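Local coordinates for TetR/AcrR family transcriptional regulator (Bradyrhizobium diazoefficiens, PDB 6G8G), which probably represses transcription as a TetR-type DNA-binding regulator until a flavonoid inducer such as genistein binds to it, at residues Arg28-Leu33 with Ala70-Ala75; Glu95-Phe100 with Lys204-Ala209; Asp99-Tyr104 with Asn169-Leu174; Gln148-Ala153 with Met165-Gln170. All coordinates share one frame; numbering follows the deposited sequence.

In the fold
All four contacts are buried, apolar meetings of helices, and none is a surface contact; they differ in place and in the groups used. Interaction 1 stands alone in the DNA-binding region, its centre about 35 Å from that of interaction 2, and pairs one leucine with an alanine and a tryptophan. Interactions 2, 3 and 4 cluster in the C-terminal region next to the second subunit. Helix 93-109 serves both 2 and 3, while helix 164-176 serves 3 and 4. Interaction 3 is the most aromatic and lies nearest genistein, interaction 2 mixes leucines with one phenylalanine, and interaction 4 sets a leucine against two alanines and their backbone.

Interaction 1 (Arg28-Leu33 with Ala70-Ala75); sequences RAAWQL and ASLIVA
Leu72, on helix 65-82, directs its CB at helix 23-37 and meets Ala30 and Trp31 with the two branches of its isopropyl end. Leu72 CD1 turns to the alanine, lying 4.3 Å from Ala30 CB, and also approaches the backbone, 4.1 Å from Trp31 N. Leu72 CD2, the other methyl, sits 4.0 Å from Trp31 CB and comes obliquely to the indole. The backbones are closest here, with Trp31 CA and Leu72 CA 7.5 Å apart. Ala30 likewise directs its CB at helix 65-82, whereas the CA-CB bond of Trp31 runs alongside it. In the tryptophan CG lies opposite the backbone N (chi1 178°), which swings the indole alongside the leucine. That indole continues to helix 114-121, where it meets the ring of Phe116 and touches Ile119. Ala30 also packs on Ile47 of helix 44-51, and Leu72 gains further contacts from Ile27 and Phe34. The site therefore joins the first helix of the TetR-type DNA-binding domain to helix 65-82, which in this family leads from that domain to the ligand-binding one. With the Leu72 methyls meeting a methyl, a methylene and the indole, and no polar bond between the two segments, the contact depends on shape and exclusion of water.

Interaction 2 (Glu95-Phe100 with Lys204-Ala209); sequences EALRDF and KFFLKA
Leu97 of helix 93-109 reaches Phe206 and Leu207 of helix 192-210 with one methyl, CD1, and the contact across the two segments is purely apolar. Two approaches make it up. Leucine meets leucine through methyl groups, Leu97 CD1 lying 4.5 Å from Leu207 CD2. Leucine meets ring through Leu97 CD1 again, which is 4.5 Å from Phe206 CE2 and comes to the phenyl group obliquely. Leu97 CG lies opposite its carbonyl carbon (chi1 -69°), helping aim CD1 at helix 192-210. All three side chains set out toward the opposite helix, yet the backbones stay well apart: the nearest alpha carbons, Leu97 CA and Phe206 CA, are 10.2 Å apart. The side chains meet loosely, at their ends, between widely spaced backbones, and Leu97 is also packed against Phe149, Phe171 and Leu203. Aromatic contacts extend the patch, since Phe206 stands edge-to-face with Phe171 and touches Phe205 of the second subunit. Polar interactions lie to the flanks. Arg98, next to Leu97, forms a salt bridge with Glu200 one turn before Lys204, and Lys208 NZ is hydrogen-bonded to the backbone O of Glu160 of the second subunit. Helix 192-210 therefore has one side in the core of its own chain and another at the neighbour, consistent with the TetR family's dimer interface, in which C-terminal helices of two subunits pack together as a helical bundle.

Interaction 3 (Asp99-Tyr104 with Asn169-Leu174); sequences DFARQY and NQFLSL
An aromatic-aliphatic helix packing, built round Tyr104, Phe100 and Leu172, joins helix 93-109 to helix 164-176 within the C-terminal, ligand-binding part of the chain. The two segments cross at -58°, their axes 11.1 Å apart at closest approach. Leu172 CD2 lies over one face of the Tyr104 ring in a CH-pi contact, 3.6 Å from the ring centroid and 16° off the normal. Leu172 CD2 meets Phe100 differently, at the ring edge and near its plane, 4.1 Å from Phe100 CE2. In Leu172 CG lies opposite the carbonyl carbon (chi1 -62°), a turn that sends the branched end toward both rings. Beside this group Ala101 CB rests 4.0 Å from Phe171 CZ, approaching that ring obliquely. Within helix 164-176, Ser173 OG bonds to Asn169 O at 2.8 Å, and this carbonyl takes Ser173 N from the opposite face of its plane. The hydroxyl of Tyr104 is hydrogen-bonded to Arg176, and its ring stands edge-to-face with Phe108, which lines the genistein pocket. Exchanging the tyrosine for an alanine would probably leave Leu172 CD2 without its aromatic face and deprive Arg176 of its hydroxyl partner. Chemically, Tyr104 combines a greasy face for the leucine with a polar end for the arginine, with bound genistein about 6 Å from its side chain.

Interaction 4 (Gln148-Ala153 with Met165-Gln170); sequences QFLEEA and MEAANQ
Leu150 of helix 139-155 packs on Ala167 and Ala168 of helix 164-176, tying together two successive helices of the all-helical C-terminal region typical of TetR-family regulators. Along 165-170, Met165, present as selenomethionine, directs its CB away from segment 148-153 and packs instead on Ile143 and Ala147 earlier in helix 139-155. Glu166 follows, touching Ala201 of the second subunit. Ala167 is the first to meet Leu150: its CB points at the other helix and lies 3.9 Å from Leu150 CD1. Ala168 comes next; its CA-CB bond runs alongside, with Ala168 CB 4.1 Å from Leu150 CD1 and in touch with Leu146. Asn169 then directs its CB away from segment 148-153, and Gln170 packs on Phe205 of the second subunit. The two small residues are consistent with the close approach of the helices, Leu150 CA and Ala168 CA being 7.2 Å apart. In Leu150 CG sits opposite the carbonyl carbon (chi1 -62°), bringing CD1 up to the backbone itself, 3.6 Å from Ala168 N.

Interaction 1 (Arg28-Leu33 with Ala70-Ala75)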
loop_
_atom_site.group_PDB
_atom_site.type_symbol
_atom_site.label_atom_id
_atom_site.label_comp_id
_atom_site.label_asym_id
_atom_site.label_seq_id
_atom_site.Cartn_x
_atom_site.Cartn_y
_atom_site.Cartn_z
ATOM N N ARG A 28 -24.445 2.050 -13.318
ATOM C CA ARG A 28 -24.677 1.504 -11.978
ATOM C C ARG A 28 -24.855 -0.005 -12.030
ATOM O O ARG A 28 -24.435 -0.722 -11.136
ATOM C CB ARG A 28 -25.888 2.148 -11.295
ATOM C CG ARG A 28 -25.663 3.576 -10.864
ATOM C CD ARG A 28 -26.897 4.063 -10.081
ATOM N NE ARG A 28 -28.105 4.287 -10.895
ATOM C CZ ARG A 28 -28.307 5.349 -11.685
ATOM N NH1 ARG A 28 -29.443 5.462 -12.367
ATOM N NH2 ARG A 28 -27.371 6.288 -11.831
ATOM N N ALA A 29 -25.459 -0.506 -13.090
ATOM C CA ALA A 29 -25.656 -1.946 -13.200
ATOM C C ALA A 29 -24.325 -2.689 -13.392
ATOM O O ALA A 29 -24.138 -3.808 -12.892
ATOM C CB ALA A 29 -26.599 -2.257 -14.341
ATOM N N ALA A 30 -23.422 -2.065 -14.134
ATOM C CA ALA A 30 -22.145 -2.663 -14.427
ATOM C C ALA A 30 -21.302 -2.639 -13.198
ATOM O O ALA A 30 -20.588 -3.584 -12.910
ATOM C CB ALA A 30 -21.457 -1.915 -15.547
ATOM N N TRP A 31 -21.376 -1.549 -12.465
ATOM C CA TRP A 31 -20.619 -1.448 -11.220
ATOM C C TRP A 31 -21.021 -2.613 -10.310
ATOM O O TRP A 31 -20.173 -3.355 -9.826
ATOM C CB TRP A 31 -20.895 -0.077 -10.592
ATOM C CG TRP A 31 -20.275 0.213 -9.324
ATOM C CD1 TRP A 31 -20.891 0.587 -8.144
ATOM C CD2 TRP A 31 -18.898 0.210 -9.078
ATOM N NE1 TRP A 31 -19.951 0.807 -7.173
ATOM C CE2 TRP A 31 -18.716 0.579 -7.717
ATOM C CE3 TRP A 31 -17.777 -0.083 -9.871
ATOM C CZ2 TRP A 31 -17.464 0.665 -7.140
ATOM C CZ3 TRP A 31 -16.542 -0.003 -9.301
ATOM C CH2 TRP A 31 -16.387 0.370 -7.941
ATOM N N GLN A 32 -22.325 -2.795 -10.136
ATOM C CA GLN A 32 -22.848 -3.854 -9.307
ATOM C C GLN A 32 -22.265 -5.212 -9.705
ATOM O O GLN A 32 -21.796 -5.971 -8.859
ATOM C CB GLN A 32 -24.358 -3.888 -9.429
ATOM C CG GLN A 32 -25.050 -4.924 -8.552
ATOM C CD GLN A 32 -24.881 -4.740 -7.059
ATOM O OE1 GLN A 32 -25.740 -4.145 -6.410
ATOM N NE2 GLN A 32 -23.810 -5.314 -6.482
ATOM N N LEU A 33 -22.291 -5.535 -10.984
ATOM C CA LEU A 33 -21.795 -6.829 -11.410
ATOM C C LEU A 33 -20.286 -6.985 -11.259
ATOM O O LEU A 33 -19.793 -8.050 -10.886
ATOM C CB LEU A 33 -22.189 -7.106 -12.863
ATOM C CG LEU A 33 -23.678 -7.415 -13.061
ATOM C CD1 LEU A 33 -24.067 -7.396 -14.526
ATOM C CD2 LEU A 33 -24.003 -8.779 -12.469
ATOM N N ALA A 70 -13.612 1.909 -17.996
ATOM C CA ALA A 70 -12.901 3.157 -18.064
ATOM C C ALA A 70 -13.786 4.335 -17.673
ATOM O O ALA A 70 -13.345 5.222 -16.924
ATOM C CB ALA A 70 -12.325 3.357 -19.443
ATOM N N SER A 71 -15.034 4.364 -18.123
ATOM C CA SER A 71 -15.957 5.437 -17.673
ATOM C C SER A 71 -16.190 5.404 -16.173
ATOM O O SER A 71 -16.303 6.439 -15.532
ATOM C CB SER A 71 -17.306 5.314 -18.354
ATOM O OG SER A 71 -17.266 5.795 -19.673
ATOM N N LEU A 72 -16.300 4.204 -15.623
ATOM C CA LEU A 72 -16.527 4.072 -14.195
ATOM C C LEU A 72 -15.352 4.606 -13.433
ATOM O O LEU A 72 -15.510 5.374 -12.485
ATOM C CB LEU A 72 -16.691 2.634 -13.813
ATOM C CG LEU A 72 -18.146 2.155 -13.990
ATOM C CD1 LEU A 72 -18.297 0.645 -14.101
ATOM C CD2 LEU A 72 -18.997 2.674 -12.833
ATOM N N ILE A 73 -14.162 4.204 -13.878
ATOM C CA ILE A 73 -12.940 4.706 -13.291
ATOM C C ILE A 73 -12.832 6.211 -13.344
ATOM O O ILE A 73 -12.615 6.841 -12.322
ATOM C CB ILE A 73 -11.715 4.131 -13.980
ATOM C CG1 ILE A 73 -11.544 2.691 -13.568
ATOM C CG2 ILE A 73 -10.458 4.888 -13.594
ATOM C CD1 ILE A 73 -10.548 1.947 -14.424
ATOM N N VAL A 74 -12.954 6.793 -14.522
ATOM C CA VAL A 74 -12.797 8.227 -14.618
ATOM C C VAL A 74 -13.809 8.945 -13.746
ATOM O O VAL A 74 -13.498 9.944 -13.131
ATOM C CB VAL A 74 -12.927 8.660 -16.077
ATOM C CG1 VAL A 74 -13.074 10.162 -16.233
ATOM C CG2 VAL A 74 -11.738 8.136 -16.870
ATOM N N ALA A 75 -15.020 8.420 -13.678
ATOM C CA ALA A 75 -16.076 9.062 -12.908
ATOM C C ALA A 75 -15.772 9.035 -11.416
ATOM O O ALA A 75 -15.897 10.051 -10.736
ATOM C CB ALA A 75 -17.411 8.383 -13.187
#

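Interaction 2 (Glu95-Phe100 with Lys204-Ala209)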
loop_
_atom_site.group_PDB
_atom_site.type_symbol
_atom_site.label_atom_id
_atom_site.label_comp_id
_atom_site.label_asym_id
_atom_site.label_seq_id
_atom_site.Cartn_x
_atom_site.Cartn_y
_atom_site.Cartn_z
ATOM N N GLU A 95 -1.168 25.053 7.902
ATOM C CA GLU A 95 -2.599 24.763 7.949
ATOM C C GLU A 95 -3.090 24.269 6.625
ATOM O O GLU A 95 -4.011 23.474 6.553
ATOM C CB GLU A 95 -3.395 25.971 8.393
ATOM C CG GLU A 95 -3.132 26.335 9.832
ATOM C CD GLU A 95 -2.139 27.502 10.006
ATOM O OE1 GLU A 95 -1.144 27.607 9.247
ATOM O OE2 GLU A 95 -2.381 28.347 10.898
ATOM N N ALA A 96 -2.474 24.744 5.561
ATOM C CA ALA A 96 -2.887 24.333 4.239
ATOM C C ALA A 96 -2.522 22.865 3.990
ATOM O O ALA A 96 -3.347 22.075 3.498
ATOM C CB ALA A 96 -2.246 25.220 3.212
ATOM N N LEU A 97 -1.295 22.507 4.343
ATOM C CA LEU A 97 -0.860 21.145 4.206
ATOM C C LEU A 97 -1.637 20.256 5.148
ATOM O O LEU A 97 -1.998 19.126 4.804
ATOM C CB LEU A 97 0.638 21.035 4.490
ATOM C CG LEU A 97 1.512 21.699 3.431
ATOM C CD1 LEU A 97 2.947 21.812 3.891
ATOM C CD2 LEU A 97 1.464 20.956 2.109
ATOM N N ARG A 98 -1.858 20.751 6.347
ATOM C CA ARG A 98 -2.480 19.962 7.364
ATOM C C ARG A 98 -3.854 19.637 6.865
ATOM O O ARG A 98 -4.319 18.504 6.974
ATOM C CB ARG A 98 -2.472 20.715 8.698
ATOM C CG ARG A 98 -3.141 19.967 9.821
ATOM C CD ARG A 98 -3.070 20.624 11.205
ATOM N NE ARG A 98 -1.701 20.859 11.636
ATOM C CZ ARG A 98 -1.115 22.044 11.719
ATOM N NH1 ARG A 98 -1.781 23.167 11.410
ATOM N NH2 ARG A 98 0.145 22.097 12.127
ATOM N N ASP A 99 -4.504 20.604 6.235
ATOM C CA ASP A 99 -5.873 20.386 5.757
ATOM C C ASP A 99 -5.899 19.386 4.569
ATOM O O ASP A 99 -6.743 18.502 4.486
ATOM C CB ASP A 99 -6.513 21.730 5.403
ATOM C CG ASP A 99 -7.956 21.590 4.904
ATOM O OD1 ASP A 99 -8.718 20.768 5.475
ATOM O OD2 ASP A 99 -8.326 22.280 3.923
ATOM N N PHE A 100 -4.935 19.512 3.680
ATOM C CA PHE A 100 -4.863 18.622 2.548
ATOM C C PHE A 100 -4.615 17.200 3.034
ATOM O O PHE A 100 -5.268 16.251 2.607
ATOM C CB PHE A 100 -3.743 19.085 1.616
ATOM C CG PHE A 100 -3.702 18.349 0.309
ATOM C CD1 PHE A 100 -4.435 18.801 -0.775
ATOM C CD2 PHE A 100 -2.950 17.206 0.163
ATOM C CE1 PHE A 100 -4.417 18.132 -1.982
ATOM C CE2 PHE A 100 -2.918 16.539 -1.051
ATOM C CZ PHE A 100 -3.659 16.994 -2.124
ATOM N N LYS A 204 5.637 17.595 10.359
ATOM C CA LYS A 204 6.766 18.110 11.115
ATOM C C LYS A 204 8.023 17.713 10.375
ATOM O O LYS A 204 8.945 18.505 10.202
ATOM C CB LYS A 204 6.776 17.526 12.525
ATOM C CG LYS A 204 7.304 18.467 13.585
ATOM C CD LYS A 204 7.070 17.975 15.010
ATOM C CE LYS A 204 5.797 18.675 15.503
ATOM N NZ LYS A 204 5.416 18.408 16.910
ATOM N N PHE A 205 8.044 16.478 9.916
ATOM C CA PHE A 205 9.214 15.917 9.272
ATOM C C PHE A 205 9.433 16.524 7.901
ATOM O O PHE A 205 10.542 16.881 7.521
ATOM C CB PHE A 205 9.024 14.410 9.143
ATOM C CG PHE A 205 10.269 13.666 8.747
ATOM C CD1 PHE A 205 10.643 13.562 7.432
ATOM C CD2 PHE A 205 11.056 13.048 9.709
ATOM C CE1 PHE A 205 11.789 12.874 7.081
ATOM C CE2 PHE A 205 12.198 12.343 9.363
ATOM C CZ PHE A 205 12.564 12.253 8.047
ATOM N N PHE A 206 8.357 16.599 7.134
ATOM C CA PHE A 206 8.409 17.212 5.831
ATOM C C PHE A 206 8.977 18.615 5.901
ATOM O O PHE A 206 9.784 19.013 5.048
ATOM C CB PHE A 206 7.026 17.293 5.260
ATOM C CG PHE A 206 6.995 17.859 3.895
ATOM C CD1 PHE A 206 7.445 17.124 2.836
ATOM C CD2 PHE A 206 6.554 19.129 3.682
ATOM C CE1 PHE A 206 7.440 17.633 1.575
ATOM C CE2 PHE A 206 6.554 19.655 2.412
ATOM C CZ PHE A 206 6.996 18.901 1.356
ATOM N N LEU A 207 8.565 19.366 6.914
ATOM C CA LEU A 207 9.043 20.724 7.078
ATOM C C LEU A 207 10.508 20.761 7.574
ATOM O O LEU A 207 11.269 21.605 7.133
ATOM C CB LEU A 207 8.118 21.520 8.011
ATOM C CG LEU A 207 6.680 21.745 7.552
ATOM C CD1 LEU A 207 5.833 22.427 8.611
ATOM C CD2 LEU A 207 6.641 22.569 6.274
ATOM N N LYS A 208 10.900 19.875 8.495
ATOM C CA LYS A 208 12.318 19.756 8.874
ATOM C C LYS A 208 13.165 19.618 7.615
ATOM O O LYS A 208 14.130 20.314 7.457
ATOM C CB LYS A 208 12.592 18.585 9.828
ATOM C CG LYS A 208 12.816 18.977 11.281
ATOM C CD LYS A 208 12.806 17.728 12.186
ATOM C CE LYS A 208 14.128 16.927 12.136
ATOM N NZ LYS A 208 14.649 16.304 13.403
ATOM N N ALA A 209 12.757 18.812 6.662
ATOM C CA ALA A 209 13.555 18.669 5.455
ATOM C C ALA A 209 13.456 19.817 4.420
ATOM O O ALA A 209 14.371 19.961 3.632
ATOM C CB ALA A 209 13.190 17.372 4.767
#

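Interaction 3 (Asp99-Tyr104 with Asn169-Leu174)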
loop_
_atom_site.group_PDB
_atom_site.type_symbol
_atom_site.label_atom_id
_atom_site.label_comp_id
_atom_site.label_asym_id
_atom_site.label_seq_id
_atom_site.Cartn_x
_atom_site.Cartn_y
_atom_site.Cartn_z
ATOM N N ASP A 99 -4.504 20.604 6.235
ATOM C CA ASP A 99 -5.873 20.386 5.757
ATOM C C ASP A 99 -5.899 19.386 4.569
ATOM O O ASP A 99 -6.743 18.502 4.486
ATOM C CB ASP A 99 -6.513 21.730 5.403
ATOM C CG ASP A 99 -7.956 21.590 4.904
ATOM O OD1 ASP A 99 -8.718 20.768 5.475
ATOM O OD2 ASP A 99 -8.326 22.280 3.923
ATOM N N PHE A 100 -4.935 19.512 3.680
ATOM C CA PHE A 100 -4.863 18.622 2.548
ATOM C C PHE A 100 -4.615 17.200 3.034
ATOM O O PHE A 100 -5.268 16.251 2.607
ATOM C CB PHE A 100 -3.743 19.085 1.616
ATOM C CG PHE A 100 -3.702 18.349 0.309
ATOM C CD1 PHE A 100 -4.435 18.801 -0.775
ATOM C CD2 PHE A 100 -2.950 17.206 0.163
ATOM C CE1 PHE A 100 -4.417 18.132 -1.982
ATOM C CE2 PHE A 100 -2.918 16.539 -1.051
ATOM C CZ PHE A 100 -3.659 16.994 -2.124
ATOM N N ALA A 101 -3.664 17.064 3.948
ATOM C CA ALA A 101 -3.388 15.776 4.532
ATOM C C ALA A 101 -4.638 15.183 5.143
ATOM O O ALA A 101 -4.945 14.028 4.918
ATOM C CB ALA A 101 -2.309 15.902 5.582
ATOM N N ARG A 102 -5.362 15.969 5.919
ATOM C CA ARG A 102 -6.540 15.432 6.587
ATOM C C ARG A 102 -7.516 14.869 5.580
ATOM O O ARG A 102 -8.044 13.809 5.782
ATOM C CB ARG A 102 -7.203 16.494 7.457
ATOM C CG ARG A 102 -8.211 15.934 8.453
ATOM C CD ARG A 102 -8.828 17.015 9.353
ATOM N NE ARG A 102 -7.865 17.715 10.239
ATOM C CZ ARG A 102 -7.312 18.910 10.004
ATOM N NH1 ARG A 102 -7.585 19.610 8.905
ATOM N NH2 ARG A 102 -6.465 19.420 10.880
ATOM N N GLN A 103 -7.740 15.554 4.468
ATOM C CA GLN A 103 -8.740 15.065 3.504
ATOM C C GLN A 103 -8.213 13.837 2.806
ATOM O O GLN A 103 -8.956 12.916 2.534
ATOM C CB GLN A 103 -9.146 16.144 2.493
ATOM C CG GLN A 103 -9.849 17.391 3.079
ATOM C CD GLN A 103 -10.810 17.097 4.218
ATOM O OE1 GLN A 103 -10.664 17.647 5.329
ATOM N NE2 GLN A 103 -11.778 16.219 3.974
ATOM N N TYR A 104 -6.907 13.805 2.567
ATOM C CA TYR A 104 -6.242 12.653 1.931
ATOM C C TYR A 104 -6.400 11.378 2.740
ATOM O O TYR A 104 -6.762 10.340 2.210
ATOM C CB TYR A 104 -4.769 12.963 1.800
ATOM C CG TYR A 104 -3.945 11.912 1.170
ATOM C CD1 TYR A 104 -4.237 11.451 -0.097
ATOM C CD2 TYR A 104 -2.860 11.403 1.810
ATOM C CE1 TYR A 104 -3.459 10.488 -0.707
ATOM C CE2 TYR A 104 -2.068 10.424 1.225
ATOM C CZ TYR A 104 -2.358 9.981 -0.040
ATOM O OH TYR A 104 -1.603 8.980 -0.598
ATOM N N ASN A 169 5.075 13.630 -3.499
ATOM C CA ASN A 169 5.012 12.206 -3.221
ATOM C C ASN A 169 5.640 11.878 -1.867
ATOM O O ASN A 169 5.198 10.990 -1.146
ATOM C CB ASN A 169 5.691 11.467 -4.354
ATOM C CG ASN A 169 5.636 9.984 -4.212
ATOM O OD1 ASN A 169 6.665 9.388 -4.244
ATOM N ND2 ASN A 169 4.450 9.380 -4.112
ATOM N N GLN A 170 6.646 12.639 -1.493
ATOM C CA GLN A 170 7.299 12.409 -0.234
ATOM C C GLN A 170 6.414 12.818 0.901
ATOM O O GLN A 170 6.280 12.097 1.883
ATOM C CB GLN A 170 8.613 13.155 -0.202
ATOM C CG GLN A 170 9.627 12.473 -1.095
ATOM C CD GLN A 170 10.817 13.349 -1.430
ATOM O OE1 GLN A 170 10.731 14.579 -1.449
ATOM N NE2 GLN A 170 11.947 12.709 -1.699
ATOM N N PHE A 171 5.755 13.945 0.744
ATOM C CA PHE A 171 4.797 14.395 1.759
ATOM C C PHE A 171 3.711 13.360 2.002
ATOM O O PHE A 171 3.396 13.029 3.130
ATOM C CB PHE A 171 4.157 15.721 1.349
ATOM C CG PHE A 171 3.126 16.197 2.299
ATOM C CD1 PHE A 171 3.496 16.862 3.447
ATOM C CD2 PHE A 171 1.797 16.002 2.050
ATOM C CE1 PHE A 171 2.544 17.316 4.332
ATOM C CE2 PHE A 171 0.831 16.465 2.932
ATOM C CZ PHE A 171 1.204 17.117 4.072
ATOM N N LEU A 172 3.167 12.831 0.923
ATOM C CA LEU A 172 2.092 11.879 1.017
ATOM C C LEU A 172 2.569 10.538 1.555
ATOM O O LEU A 172 1.923 9.960 2.423
ATOM C CB LEU A 172 1.409 11.723 -0.327
ATOM C CG LEU A 172 0.745 13.007 -0.856
ATOM C CD1 LEU A 172 0.426 12.894 -2.337
ATOM C CD2 LEU A 172 -0.525 13.314 -0.080
ATOM N N SER A 173 3.721 10.065 1.120
ATOM C CA SER A 173 4.292 8.870 1.743
ATOM C C SER A 173 4.503 9.041 3.254
ATOM O O SER A 173 4.230 8.127 3.995
ATOM C CB SER A 173 5.598 8.503 1.094
ATOM O OG SER A 173 5.356 8.296 -0.283
ATOM N N LEU A 174 4.929 10.213 3.704
ATOM C CA LEU A 174 5.131 10.415 5.124
ATOM C C LEU A 174 3.842 10.350 5.918
ATOM O O LEU A 174 3.764 9.698 6.936
ATOM C CB LEU A 174 5.788 11.745 5.393
ATOM C CG LEU A 174 7.234 11.740 4.941
ATOM C CD1 LEU A 174 7.769 13.151 4.883
ATOM C CD2 LEU A 174 8.073 10.881 5.882
#

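Interaction 4 (Gln148-Ala153 with Met165-Gln170)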
loop_
_atom_site.group_PDB
_atom_site.type_symbol
_atom_site.label_atom_id
_atom_site.label_comp_id
_atom_site.label_asym_id
_atom_site.label_seq_id
_atom_site.Cartn_x
_atom_site.Cartn_y
_atom_site.Cartn_z
ATOM N N GLN A 148 1.367 21.250 -7.492
ATOM C CA GLN A 148 1.156 22.623 -7.926
ATOM C C GLN A 148 1.121 23.568 -6.741
ATOM O O GLN A 148 1.695 24.653 -6.772
ATOM C CB GLN A 148 -0.126 22.750 -8.740
ATOM C CG GLN A 148 -0.092 21.918 -10.019
ATOM C CD GLN A 148 -1.381 22.002 -10.801
ATOM O OE1 GLN A 148 -1.910 23.085 -11.014
ATOM N NE2 GLN A 148 -1.900 20.854 -11.226
ATOM N N PHE A 149 0.523 23.157 -5.650
ATOM C CA PHE A 149 0.622 23.981 -4.439
ATOM C C PHE A 149 2.071 24.127 -3.969
ATOM O O PHE A 149 2.476 25.194 -3.530
ATOM C CB PHE A 149 -0.215 23.399 -3.314
ATOM C CG PHE A 149 0.010 24.064 -2.013
ATOM C CD1 PHE A 149 -0.466 25.349 -1.772
ATOM C CD2 PHE A 149 0.750 23.436 -1.022
ATOM C CE1 PHE A 149 -0.252 25.974 -0.536
ATOM C CE2 PHE A 149 0.968 24.052 0.209
ATOM C CZ PHE A 149 0.461 25.313 0.454
ATOM N N LEU A 150 2.851 23.051 -4.016
ATOM C CA LEU A 150 4.215 23.147 -3.542
ATOM C C LEU A 150 5.046 24.066 -4.438
ATOM O O LEU A 150 5.960 24.694 -3.944
ATOM C CB LEU A 150 4.863 21.774 -3.385
ATOM C CG LEU A 150 4.215 20.823 -2.360
ATOM C CD1 LEU A 150 4.982 19.506 -2.276
ATOM C CD2 LEU A 150 4.105 21.443 -0.984
ATOM N N GLU A 151 4.735 24.171 -5.728
ATOM C CA GLU A 151 5.451 25.127 -6.588
ATOM C C GLU A 151 5.254 26.543 -6.112
ATOM O O GLU A 151 6.190 27.340 -6.131
ATOM C CB GLU A 151 4.974 25.079 -8.022
ATOM C CG GLU A 151 5.296 23.795 -8.754
ATOM C CD GLU A 151 5.612 24.034 -10.221
ATOM O OE1 GLU A 151 4.815 23.565 -11.090
ATOM O OE2 GLU A 151 6.656 24.697 -10.487
ATOM N N GLU A 152 4.028 26.854 -5.696
ATOM C CA GLU A 152 3.700 28.190 -5.204
ATOM C C GLU A 152 4.472 28.478 -3.938
ATOM O O GLU A 152 5.046 29.541 -3.785
ATOM C CB GLU A 152 2.220 28.323 -4.870
ATOM C CG GLU A 152 1.251 28.234 -6.038
ATOM C CD GLU A 152 1.684 29.153 -7.187
ATOM O OE1 GLU A 152 1.639 30.416 -7.087
ATOM O OE2 GLU A 152 2.138 28.583 -8.203
ATOM N N ALA A 153 4.469 27.518 -3.024
ATOM C CA ALA A 153 5.221 27.655 -1.773
ATOM C C ALA A 153 6.722 27.829 -2.026
ATOM O O ALA A 153 7.385 28.647 -1.367
ATOM C CB ALA A 153 4.979 26.466 -0.883
HETATM N N MSE A 165 6.862 17.228 -7.840
HETATM C CA MSE A 165 6.192 15.925 -7.771
HETATM C C MSE A 165 6.889 15.011 -6.790
HETATM O O MSE A 165 6.247 14.347 -5.993
HETATM C CB MSE A 165 6.110 15.333 -9.163
HETATM C CG MSE A 165 5.025 16.115 -9.883
HETATM SE SE MSE A 165 4.393 15.140 -11.474
HETATM C CE MSE A 165 3.665 13.492 -10.707
ATOM N N GLU A 166 8.210 14.977 -6.847
ATOM C CA GLU A 166 8.966 14.222 -5.909
ATOM C C GLU A 166 8.573 14.668 -4.515
ATOM O O GLU A 166 8.323 13.847 -3.653
ATOM C CB GLU A 166 10.467 14.411 -6.186
ATOM C CG GLU A 166 11.415 13.623 -5.277
ATOM C CD GLU A 166 12.866 13.615 -5.748
ATOM O OE1 GLU A 166 13.511 14.705 -5.787
ATOM O OE2 GLU A 166 13.339 12.502 -6.097
ATOM N N ALA A 167 8.506 15.971 -4.292
ATOM C CA ALA A 167 8.228 16.476 -2.941
ATOM C C ALA A 167 6.817 16.163 -2.525
ATOM O O ALA A 167 6.563 15.835 -1.382
ATOM C CB ALA A 167 8.465 17.959 -2.859
ATOM N N ALA A 168 5.893 16.259 -3.454
ATOM C CA ALA A 168 4.514 15.938 -3.145
ATOM C C ALA A 168 4.432 14.486 -2.732
ATOM O O ALA A 168 3.789 14.133 -1.749
ATOM C CB ALA A 168 3.629 16.205 -4.350
ATOM N N ASN A 169 5.075 13.630 -3.499
ATOM C CA ASN A 169 5.012 12.206 -3.221
ATOM C C ASN A 169 5.640 11.878 -1.867
ATOM O O ASN A 169 5.198 10.990 -1.146
ATOM C CB ASN A 169 5.691 11.467 -4.354
ATOM C CG ASN A 169 5.636 9.984 -4.212
ATOM O OD1 ASN A 169 6.665 9.388 -4.244
ATOM N ND2 ASN A 169 4.450 9.380 -4.112
ATOM N N GLN A 170 6.646 12.639 -1.493
ATOM C CA GLN A 170 7.299 12.409 -0.234
ATOM C C GLN A 170 6.414 12.818 0.901
ATOM O O GLN A 170 6.280 12.097 1.883
ATOM C CB GLN A 170 8.613 13.155 -0.202
ATOM C CG GLN A 170 9.627 12.473 -1.095
ATOM C CD GLN A 170 10.817 13.349 -1.430
ATOM O OE1 GLN A 170 10.731 14.579 -1.449
ATOM N NE2 GLN A 170 11.947 12.709 -1.699
#